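Local coordinates for uncharacterized protein (Cytophaga hutchinsonii ATCC 33406, PDB 3FF4) that is of unknown function but has a Rossmann-like fold of the CoA-binding domain family and so possibly binds coenzyme A or a related nucleotide cofactor, at residues K84-F88 against M116-F122; M4-L10 against G31-V37; Q71-Y75 against T92-L97. One frame throughout, in Å; residues are numbered along the deposited sequence. Where two conformers were deposited one is given.

In the fold
All three contacts belong to one Rossmann-like domain with a parallel sheet. Interaction 2 is a strand pairing inside that sheet. It is mostly buried and held by backbone hydrogen bonds. Interaction 1 is also buried, but joins strand 85-88 to the C-terminal carboxylate beyond helix 113-119 by charge and ring contacts. These two meet where Lys5 and Arg85 both reach the carboxylate of Phe122, and the rings of His32 and Phe122 meet edge-to-face, Phe122 offering its edge. Interaction 3 is only partly buried and relies on side-chain hydrogen bonds between loops and helix starts. Phe88 of strand 85-88 packs against it and so connects it to interaction 1.

Interaction 1 of 3, residues K84-F88 against M116-F122; sequences KRVIF and MLSAGTF
Segment 84-88 leads into strand 85-88 of the central parallel sheet, with extended backbone from Arg85 to Phe88. Segment 116-122 is the last turn of helix 113-119 and the C-terminal tail. Gly120 leaves the helix with positive phi (85°), and the N atoms of Thr121 and Phe122 both bond to Met116 O, at 2.9 and 3.1 Å. The closest CA atoms, those of Ile87 and Phe122, are 9.7 Å apart, so the backbones do not pair; side chains of segment 84-88 reach the terminal carboxylate, Met116 and Phe122.

Arg85 points its CB toward the tail. Its chi1 and chi2 are t and chi3 p. Arg85 NH1 and NH2 each donate to Phe122 OXT at 2.9 Å, in a salt bridge. Arg85 CZ also lies over the face of the Phe122 ring, 4.6 Å from the centroid and 14° off the normal, a cation-pi contact. Phe122 has chi1 t, which brings its ring back under the guanidinium. Ile87 (chi1 m, chi2 t) is next on this side of the strand. Ile87 CD1 is 3.7 Å from Phe122 CE1 and 3.7 Å from CE of Met116, a selenomethionine. Met116 CE is also 3.6 Å from Arg85 NH1.

Lys5 adds a second salt bridge to Phe122 OXT, and Thr61 accepts from Arg85 NH2. Arg85 and Lys5 thus balance the terminal charge in a largely buried setting, and the tail is fixed against the sheet.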
loop_
_atom_site.group_PDB
_atom_site.type_symbol
_atom_site.label_atom_id
_atom_site.label_comp_id
_atom_site.label_asym_id
_atom_site.label_seq_id
_atom_site.Cartn_x
_atom_site.Cartn_y
_atom_site.Cartn_z
ATOM N N LYS A 84 -4.284 -0.507 -10.142
ATOM C CA LYS A 84 -3.873 0.516 -11.115
ATOM C C LYS A 84 -2.474 1.066 -10.814
ATOM O O LYS A 84 -1.725 1.408 -11.715
ATOM C CB LYS A 84 -4.865 1.673 -11.112
ATOM C CG LYS A 84 -6.290 1.252 -11.458
ATOM C CD LYS A 84 -7.165 2.470 -11.652
ATOM C CE LYS A 84 -6.942 3.053 -13.047
ATOM N NZ LYS A 84 -7.837 4.209 -13.306
ATOM N N ARG A 85 -2.105 1.110 -9.538
ATOM C CA ARG A 85 -0.903 1.817 -9.135
ATOM C C ARG A 85 -0.311 1.177 -7.891
ATOM O O ARG A 85 -1.049 0.709 -7.011
ATOM C CB ARG A 85 -1.241 3.289 -8.839
ATOM C CG ARG A 85 -0.104 4.109 -8.189
ATOM C CD ARG A 85 -0.528 5.552 -7.951
ATOM N NE ARG A 85 -1.629 5.628 -6.988
ATOM C CZ ARG A 85 -2.208 6.762 -6.588
ATOM N NH1 ARG A 85 -1.798 7.952 -7.083
ATOM N NH2 ARG A 85 -3.205 6.708 -5.702
ATOM N N VAL A 86 1.019 1.176 -7.804
ATOM C CA VAL A 86 1.694 0.763 -6.593
ATOM C C VAL A 86 2.606 1.922 -6.156
ATOM O O VAL A 86 3.404 2.420 -6.962
ATOM C CB VAL A 86 2.506 -0.537 -6.779
ATOM C CG1 VAL A 86 3.296 -0.877 -5.519
ATOM C CG2 VAL A 86 1.597 -1.743 -7.125
ATOM N N ILE A 87 2.457 2.370 -4.910
ATOM C CA ILE A 87 3.296 3.476 -4.381
ATOM C C ILE A 87 4.467 2.926 -3.547
ATOM O O ILE A 87 4.259 2.132 -2.598
ATOM C CB ILE A 87 2.508 4.462 -3.509
ATOM C CG1 ILE A 87 1.334 5.046 -4.285
ATOM C CG2 ILE A 87 3.462 5.606 -2.954
ATOM C CD1 ILE A 87 0.367 5.911 -3.450
ATOM N N PHE A 88 5.683 3.304 -3.958
ATOM C CA PHE A 88 6.938 3.032 -3.222
ATOM C C PHE A 88 7.276 4.211 -2.289
ATOM O O PHE A 88 7.922 5.201 -2.710
ATOM C CB PHE A 88 8.079 2.777 -4.227
ATOM C CG PHE A 88 7.863 1.548 -5.037
ATOM C CD1 PHE A 88 8.475 0.354 -4.689
ATOM C CD2 PHE A 88 6.938 1.545 -6.070
ATOM C CE1 PHE A 88 8.216 -0.795 -5.429
ATOM C CE2 PHE A 88 6.673 0.390 -6.791
ATOM C CZ PHE A 88 7.306 -0.766 -6.484
HETATM N N MSE A 116 1.731 13.035 -0.949
HETATM C CA MSE A 116 0.821 12.966 -2.073
HETATM C C MSE A 116 -0.605 13.388 -1.706
HETATM O O MSE A 116 -1.256 14.122 -2.454
HETATM C CB MSE A 116 0.872 11.582 -2.731
HETATM C CG MSE A 116 2.182 11.372 -3.482
HETATM SE SE MSE A 116 2.390 9.449 -3.802
HETATM C CE MSE A 116 1.022 9.139 -5.198
ATOM N N LEU A 117 -1.082 12.943 -0.548
ATOM C CA LEU A 117 -2.422 13.302 -0.127
ATOM C C LEU A 117 -2.485 14.810 0.103
ATOM O O LEU A 117 -3.467 15.468 -0.272
ATOM C CB LEU A 117 -2.847 12.499 1.122
ATOM C CG LEU A 117 -3.323 11.063 0.808
ATOM C CD1 LEU A 117 -3.181 10.096 1.982
ATOM C CD2 LEU A 117 -4.791 11.104 0.282
ATOM N N SER A 118 -1.440 15.376 0.706
ATOM C CA SER A 118 -1.425 16.818 0.952
ATOM C C SER A 118 -1.274 17.608 -0.338
ATOM O O SER A 118 -1.955 18.620 -0.538
ATOM C CB SER A 118 -0.318 17.195 1.929
ATOM O OG SER A 118 -0.728 16.946 3.252
ATOM N N ALA A 119 -0.396 17.134 -1.215
ATOM C CA ALA A 119 -0.078 17.846 -2.443
ATOM C C ALA A 119 -1.213 17.789 -3.446
ATOM O O ALA A 119 -1.218 18.547 -4.403
ATOM C CB ALA A 119 1.192 17.295 -3.052
ATOM N N GLY A 120 -2.162 16.879 -3.237
ATOM C CA GLY A 120 -3.280 16.713 -4.163
ATOM C C GLY A 120 -2.934 15.803 -5.330
ATOM O O GLY A 120 -3.624 15.793 -6.348
ATOM N N THR A 121 -1.874 15.018 -5.181
ATOM C CA THR A 121 -1.467 14.117 -6.246
ATOM C C THR A 121 -1.759 12.640 -5.947
ATOM O O THR A 121 -1.484 11.784 -6.787
ATOM C CB THR A 121 0.016 14.249 -6.570
ATOM O OG1 THR A 121 0.777 13.897 -5.408
ATOM C CG2 THR A 121 0.356 15.697 -7.045
ATOM N N PHE A 122 -2.292 12.333 -4.767
ATOM C CA PHE A 122 -2.792 10.979 -4.522
ATOM C C PHE A 122 -3.961 10.594 -5.452
ATOM O O PHE A 122 -4.891 11.383 -5.644
ATOM C CB PHE A 122 -3.203 10.776 -3.066
ATOM C CG PHE A 122 -3.548 9.338 -2.754
ATOM C CD1 PHE A 122 -2.550 8.427 -2.396
ATOM C CD2 PHE A 122 -4.868 8.898 -2.805
ATOM C CE1 PHE A 122 -2.863 7.082 -2.118
ATOM C CE2 PHE A 122 -5.200 7.548 -2.526
ATOM C CZ PHE A 122 -4.191 6.646 -2.198
ATOM O OXT PHE A 122 -4.009 9.483 -6.021
#

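Interaction 2 of 3, residues M4-L10 against G31-V37; sequences MKKTLIL and GHEFIPV
This is a parallel strand pairing, the two strands of the beta-alpha-beta unit 7-10, 19-30, 34-37 of a Rossmann-like fold. The strand axes come within 4.6 Å, at a crossing angle of -23°. Thr7 pairs with Phe34, Leu8 with Ile35, Ile9 with Pro36 and Leu10 with Val37.

The bonds are Thr7 N to Glu33 O (2.9 Å), Ile35 N to Thr7 O (2.8 Å), Ile9 N to Ile35 O (2.9 Å) and Val37 N to Ile9 O (2.9 Å). Leu8, Leu10, Ile35 and Val37 share one face, with Leu8 CG 3.8 Å from Val37 CG2. Ile9 CD1 meets Phe34 CD1 at 3.9 Å on the other, where helix 19-30 covers Ile9.

Before the strands, Gly31 ends helix 19-30 in a Schellman motif. Lys5 N donates to His32 ND1 (2.8 Å), and SE of Met4, a selenomethionine, sits 4.2 Å from the His32 ring centroid. Pro36 has no NH to donate, but the pairing uses those of Ile35 and Val37, so it is kept intact.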
loop_
_atom_site.group_PDB
_atom_site.type_symbol
_atom_site.label_atom_id
_atom_site.label_comp_id
_atom_site.label_asym_id
_atom_site.label_seq_id
_atom_site.Cartn_x
_atom_site.Cartn_y
_atom_site.Cartn_z
HETATM N N MSE A 4 -12.000 9.153 -4.614
HETATM C CA MSE A 4 -11.755 8.135 -3.614
HETATM C C MSE A 4 -11.141 6.927 -4.293
HETATM O O MSE A 4 -11.603 6.511 -5.347
HETATM C CB MSE A 4 -13.045 7.781 -2.890
HETATM C CG MSE A 4 -13.664 8.985 -2.150
HETATM SE SE MSE A 4 -12.370 10.009 -1.017
HETATM C CE MSE A 4 -11.756 11.385 -2.283
ATOM N N LYS A 5 -10.071 6.397 -3.710
ATOM C CA LYS A 5 -9.404 5.229 -4.248
ATOM C C LYS A 5 -9.287 4.156 -3.180
ATOM O O LYS A 5 -8.789 4.413 -2.081
ATOM C CB LYS A 5 -8.022 5.608 -4.784
ATOM C CG LYS A 5 -8.099 6.717 -5.800
ATOM C CD LYS A 5 -6.770 7.062 -6.369
ATOM C CE LYS A 5 -6.964 8.022 -7.513
ATOM N NZ LYS A 5 -5.661 8.465 -7.992
ATOM N N LYS A 6 -9.758 2.955 -3.503
ATOM C CA LYS A 6 -9.563 1.824 -2.621
ATOM C C LYS A 6 -8.089 1.454 -2.536
ATOM O O LYS A 6 -7.473 1.034 -3.531
ATOM C CB LYS A 6 -10.381 0.613 -3.053
ATOM C CG LYS A 6 -10.087 -0.592 -2.167
ATOM C CD LYS A 6 -11.299 -1.386 -1.902
ATOM C CE LYS A 6 -11.671 -2.192 -3.072
ATOM N NZ LYS A 6 -13.033 -2.708 -2.798
ATOM N N THR A 7 -7.543 1.598 -1.336
ATOM C CA THR A 7 -6.089 1.571 -1.107
ATOM C C THR A 7 -5.674 0.471 -0.129
ATOM O O THR A 7 -6.082 0.454 1.047
ATOM C CB THR A 7 -5.580 2.945 -0.604
ATOM O OG1 THR A 7 -5.913 3.936 -1.591
ATOM C CG2 THR A 7 -4.056 2.908 -0.404
ATOM N N LEU A 8 -4.862 -0.456 -0.612
ATOM C CA LEU A 8 -4.391 -1.546 0.254
ATOM C C LEU A 8 -3.013 -1.137 0.807
ATOM O O LEU A 8 -2.097 -0.819 0.029
ATOM C CB LEU A 8 -4.321 -2.872 -0.535
ATOM C CG LEU A 8 -4.036 -4.171 0.238
ATOM C CD1 LEU A 8 -4.818 -5.286 -0.448
ATOM C CD2 LEU A 8 -2.526 -4.476 0.257
ATOM N N ILE A 9 -2.879 -1.144 2.134
ATOM C CA ILE A 9 -1.584 -0.882 2.810
ATOM C C ILE A 9 -0.908 -2.195 3.106
ATOM O O ILE A 9 -1.407 -2.991 3.922
ATOM C CB ILE A 9 -1.808 -0.136 4.150
ATOM C CG1 ILE A 9 -2.692 1.106 3.910
ATOM C CG2 ILE A 9 -0.432 0.144 4.883
ATOM C CD1 ILE A 9 -3.107 1.890 5.203
ATOM N N LEU A 10 0.227 -2.419 2.454
ATOM C CA LEU A 10 0.978 -3.633 2.605
ATOM C C LEU A 10 2.202 -3.367 3.504
ATOM O O LEU A 10 3.115 -2.606 3.150
ATOM C CB LEU A 10 1.392 -4.167 1.222
ATOM C CG LEU A 10 2.013 -5.562 1.177
ATOM C CD1 LEU A 10 1.028 -6.586 1.756
ATOM C CD2 LEU A 10 2.398 -5.966 -0.248
ATOM N N GLY A 31 -11.043 10.072 3.211
ATOM C CA GLY A 31 -12.256 9.384 2.752
ATOM C C GLY A 31 -12.021 8.163 1.866
ATOM O O GLY A 31 -12.974 7.546 1.379
ATOM N N HIS A 32 -10.758 7.820 1.649
ATOM C CA HIS A 32 -10.421 6.589 0.940
ATOM C C HIS A 32 -10.679 5.376 1.827
ATOM O O HIS A 32 -10.415 5.431 3.026
ATOM C CB HIS A 32 -8.948 6.601 0.524
ATOM C CG HIS A 32 -8.583 7.789 -0.315
ATOM N ND1 HIS A 32 -8.848 7.854 -1.668
ATOM C CD2 HIS A 32 -8.003 8.965 0.013
ATOM C CE1 HIS A 32 -8.424 9.015 -2.142
ATOM N NE2 HIS A 32 -7.914 9.710 -1.140
ATOM N N GLU A 33 -11.185 4.294 1.237
ATOM C CA GLU A 33 -11.233 3.000 1.917
ATOM C C GLU A 33 -9.813 2.410 1.974
ATOM O O GLU A 33 -9.177 2.200 0.935
ATOM C CB GLU A 33 -12.185 2.047 1.196
ATOM C CG GLU A 33 -12.037 0.604 1.627
ATOM C CD GLU A 33 -13.087 -0.300 0.992
ATOM O OE1 GLU A 33 -13.542 -0.018 -0.159
ATOM O OE2 GLU A 33 -13.472 -1.280 1.665
ATOM N N PHE A 34 -9.299 2.200 3.184
ATOM C CA PHE A 34 -7.984 1.547 3.350
ATOM C C PHE A 34 -8.167 0.093 3.778
ATOM O O PHE A 34 -9.138 -0.249 4.509
ATOM C CB PHE A 34 -7.060 2.312 4.324
ATOM C CG PHE A 34 -7.401 2.120 5.769
ATOM C CD1 PHE A 34 -6.724 1.157 6.538
ATOM C CD2 PHE A 34 -8.406 2.878 6.366
ATOM C CE1 PHE A 34 -7.062 0.954 7.880
ATOM C CE2 PHE A 34 -8.755 2.676 7.707
ATOM C CZ PHE A 34 -8.064 1.716 8.467
ATOM N N ILE A 35 -7.254 -0.763 3.323
ATOM C CA ILE A 35 -7.265 -2.163 3.726
ATOM C C ILE A 35 -5.898 -2.587 4.287
ATOM O O ILE A 35 -4.935 -2.642 3.521
ATOM C CB ILE A 35 -7.661 -3.092 2.562
ATOM C CG1 ILE A 35 -9.034 -2.683 1.988
ATOM C CG2 ILE A 35 -7.658 -4.576 3.047
ATOM C CD1 ILE A 35 -9.322 -3.287 0.650
ATOM N N PRO A 36 -5.822 -2.890 5.609
ATOM C CA PRO A 36 -4.526 -3.208 6.231
ATOM C C PRO A 36 -4.132 -4.681 6.077
ATOM O O PRO A 36 -4.858 -5.583 6.562
ATOM C CB PRO A 36 -4.741 -2.886 7.704
ATOM C CG PRO A 36 -6.249 -2.955 7.922
ATOM C CD PRO A 36 -6.933 -2.822 6.596
ATOM N N VAL A 37 -3.002 -4.909 5.402
ATOM C CA VAL A 37 -2.459 -6.241 5.176
ATOM C C VAL A 37 -0.999 -6.245 5.631
ATOM O O VAL A 37 -0.252 -5.281 5.436
ATOM C CB VAL A 37 -2.571 -6.683 3.690
ATOM C CG1 VAL A 37 -2.012 -8.103 3.459
ATOM C CG2 VAL A 37 -4.011 -6.583 3.191
#

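Interaction 3 of 3, residues Q71-Y75 against T92-L97; sequences QLSEY and TENEEL
Segment 71-75 is the short link between helix 68-71 and helix 75-81. Its backbone stays tightly curled, with Glu74 N bonded to Gln71 O at 2.7 Å. Segment 92-97 is a loop that enters helix 95-103. Asn94 is extended (phi/psi -153/99°) and is the N-cap residue, its OD1 accepting a weak bond from Leu97 N at 3.2 Å. The nearest CA atoms, of Tyr75 and Leu97, are 7.3 Å apart.

Gln71 (chi1 m, chi2 t) points toward the loop. Gln71 NE2 donates to Thr92 O at 2.8 Å, and Gln71 OE1 accepts from Asn94 ND2 at 2.7 Å. Gln71 NE2 also donates to Ile66 O. Asn94 has chi1 t, and its ND2 makes a second bond, to Tyr75 OH at 3.0 Å. Tyr75 OH donates to Glu96 OE1 at 2.8 Å. Tyr75 has chi1 m, and both Asn94 ND2 and Glu96 OE1 lie near the plane of its ring. Leu97 CD1 (chi1 t, chi2 p) lies over one face of the Tyr75 ring, 4.0 Å from its centroid, a CH-pi contact. Phe88 of strand 85-88 packs on Gln71, Asn94 and Leu97.

The contact thus joins two helix starts and the loop after strand 85-88. Asn94 uses its carbonyl oxygen to cap its own helix and its amide nitrogen to bond across to Gln71 and Tyr75, so one side chain couples the helix start to segment 71-75.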
loop_
_atom_site.group_PDB
_atom_site.type_symbol
_atom_site.label_atom_id
_atom_site.label_comp_id
_atom_site.label_asym_id
_atom_site.label_seq_id
_atom_site.Cartn_x
_atom_site.Cartn_y
_atom_site.Cartn_z
ATOM N N GLN A 71 9.652 -7.671 0.136
ATOM C CA GLN A 71 8.756 -7.559 -0.999
ATOM C C GLN A 71 8.825 -8.802 -1.869
ATOM O O GLN A 71 7.842 -9.176 -2.471
ATOM C CB GLN A 71 9.094 -6.337 -1.858
ATOM C CG GLN A 71 8.729 -4.993 -1.264
ATOM C CD GLN A 71 9.364 -3.838 -2.025
ATOM O OE1 GLN A 71 9.673 -3.962 -3.221
ATOM N NE2 GLN A 71 9.533 -2.699 -1.347
ATOM N N LEU A 72 9.999 -9.422 -1.953
ATOM C CA LEU A 72 10.188 -10.624 -2.776
ATOM C C LEU A 72 9.042 -11.628 -2.634
ATOM O O LEU A 72 8.493 -12.103 -3.624
ATOM C CB LEU A 72 11.502 -11.295 -2.405
ATOM C CG LEU A 72 12.727 -10.996 -3.262
ATOM C CD1 LEU A 72 12.860 -9.543 -3.657
ATOM C CD2 LEU A 72 13.991 -11.485 -2.519
ATOM N N SER A 73 8.662 -11.931 -1.397
ATOM C CA SER A 73 7.613 -12.927 -1.159
ATOM C C SER A 73 6.211 -12.399 -1.529
ATOM O O SER A 73 5.238 -13.146 -1.472
ATOM C CB SER A 73 7.636 -13.360 0.313
ATOM O OG SER A 73 7.471 -12.205 1.129
ATOM N N GLU A 74 6.114 -11.117 -1.909
ATOM C CA GLU A 74 4.814 -10.476 -2.204
ATOM C C GLU A 74 4.568 -10.108 -3.679
ATOM O O GLU A 74 3.475 -9.641 -4.023
ATOM C CB GLU A 74 4.638 -9.197 -1.360
ATOM C CG GLU A 74 4.850 -9.359 0.146
ATOM C CD GLU A 74 3.702 -10.118 0.855
ATOM O OE1 GLU A 74 2.596 -10.302 0.297
ATOM O OE2 GLU A 74 3.911 -10.542 1.997
ATOM N N TYR A 75 5.579 -10.270 -4.535
ATOM C CA TYR A 75 5.486 -9.886 -5.961
ATOM C C TYR A 75 4.224 -10.463 -6.631
ATOM O O TYR A 75 3.421 -9.740 -7.220
ATOM C CB TYR A 75 6.713 -10.408 -6.732
ATOM C CG TYR A 75 8.009 -9.621 -6.613
ATOM C CD1 TYR A 75 8.182 -8.632 -5.649
ATOM C CD2 TYR A 75 9.093 -9.913 -7.458
ATOM C CE1 TYR A 75 9.384 -7.935 -5.543
ATOM C CE2 TYR A 75 10.291 -9.216 -7.356
ATOM C CZ TYR A 75 10.424 -8.224 -6.404
ATOM O OH TYR A 75 11.605 -7.537 -6.293
ATOM N N THR A 92 11.277 2.019 0.418
ATOM C CA THR A 92 10.744 0.784 -0.159
ATOM C C THR A 92 11.114 0.655 -1.644
ATOM O O THR A 92 10.761 -0.341 -2.284
ATOM C CB THR A 92 9.204 0.678 -0.012
ATOM O OG1 THR A 92 8.589 1.653 -0.861
ATOM C CG2 THR A 92 8.757 0.889 1.446
ATOM N N GLU A 93 11.816 1.652 -2.187
ATOM C CA GLU A 93 12.150 1.669 -3.615
ATOM C C GLU A 93 12.820 0.352 -4.050
ATOM O O GLU A 93 13.730 -0.159 -3.383
ATOM C CB GLU A 93 13.078 2.850 -3.988
ATOM C CG GLU A 93 12.480 4.262 -3.824
ATOM C CD GLU A 93 12.587 4.817 -2.395
ATOM O OE1 GLU A 93 12.909 4.046 -1.454
ATOM O OE2 GLU A 93 12.315 6.026 -2.192
ATOM N N ASN A 94 12.384 -0.168 -5.192
ATOM C CA ASN A 94 12.813 -1.478 -5.626
ATOM C C ASN A 94 12.721 -1.498 -7.145
ATOM O O ASN A 94 11.641 -1.657 -7.710
ATOM C CB ASN A 94 11.932 -2.565 -4.979
ATOM C CG ASN A 94 12.293 -3.980 -5.427
ATOM O OD1 ASN A 94 13.096 -4.168 -6.341
ATOM N ND2 ASN A 94 11.691 -4.983 -4.779
ATOM N N GLU A 95 13.856 -1.302 -7.811
ATOM C CA GLU A 95 13.825 -1.127 -9.261
ATOM C C GLU A 95 13.292 -2.357 -9.985
ATOM O O GLU A 95 12.474 -2.212 -10.884
ATOM C CB GLU A 95 15.171 -0.685 -9.830
ATOM C CG GLU A 95 15.089 -0.423 -11.322
ATOM C CD GLU A 95 16.250 0.386 -11.841
ATOM O OE1 GLU A 95 16.205 1.633 -11.714
ATOM O OE2 GLU A 95 17.189 -0.223 -12.397
ATOM N N GLU A 96 13.720 -3.547 -9.568
ATOM C CA GLU A 96 13.205 -4.788 -10.138
ATOM C C GLU A 96 11.676 -4.858 -10.041
ATOM O O GLU A 96 10.990 -5.166 -11.031
ATOM C CB GLU A 96 13.832 -6.020 -9.471
ATOM C CG GLU A 96 13.017 -7.285 -9.733
ATOM C CD GLU A 96 13.627 -8.537 -9.134
ATOM O OE1 GLU A 96 13.629 -8.681 -7.885
ATOM O OE2 GLU A 96 14.096 -9.391 -9.923
ATOM N N LEU A 97 11.128 -4.546 -8.868
ATOM C CA LEU A 97 9.670 -4.619 -8.733
ATOM C C LEU A 97 8.955 -3.545 -9.570
ATOM O O LEU A 97 7.926 -3.824 -10.191
ATOM C CB LEU A 97 9.194 -4.646 -7.260
ATOM C CG LEU A 97 7.650 -4.693 -7.120
ATOM C CD1 LEU A 97 7.057 -5.904 -7.821
ATOM C CD2 LEU A 97 7.150 -4.673 -5.662
#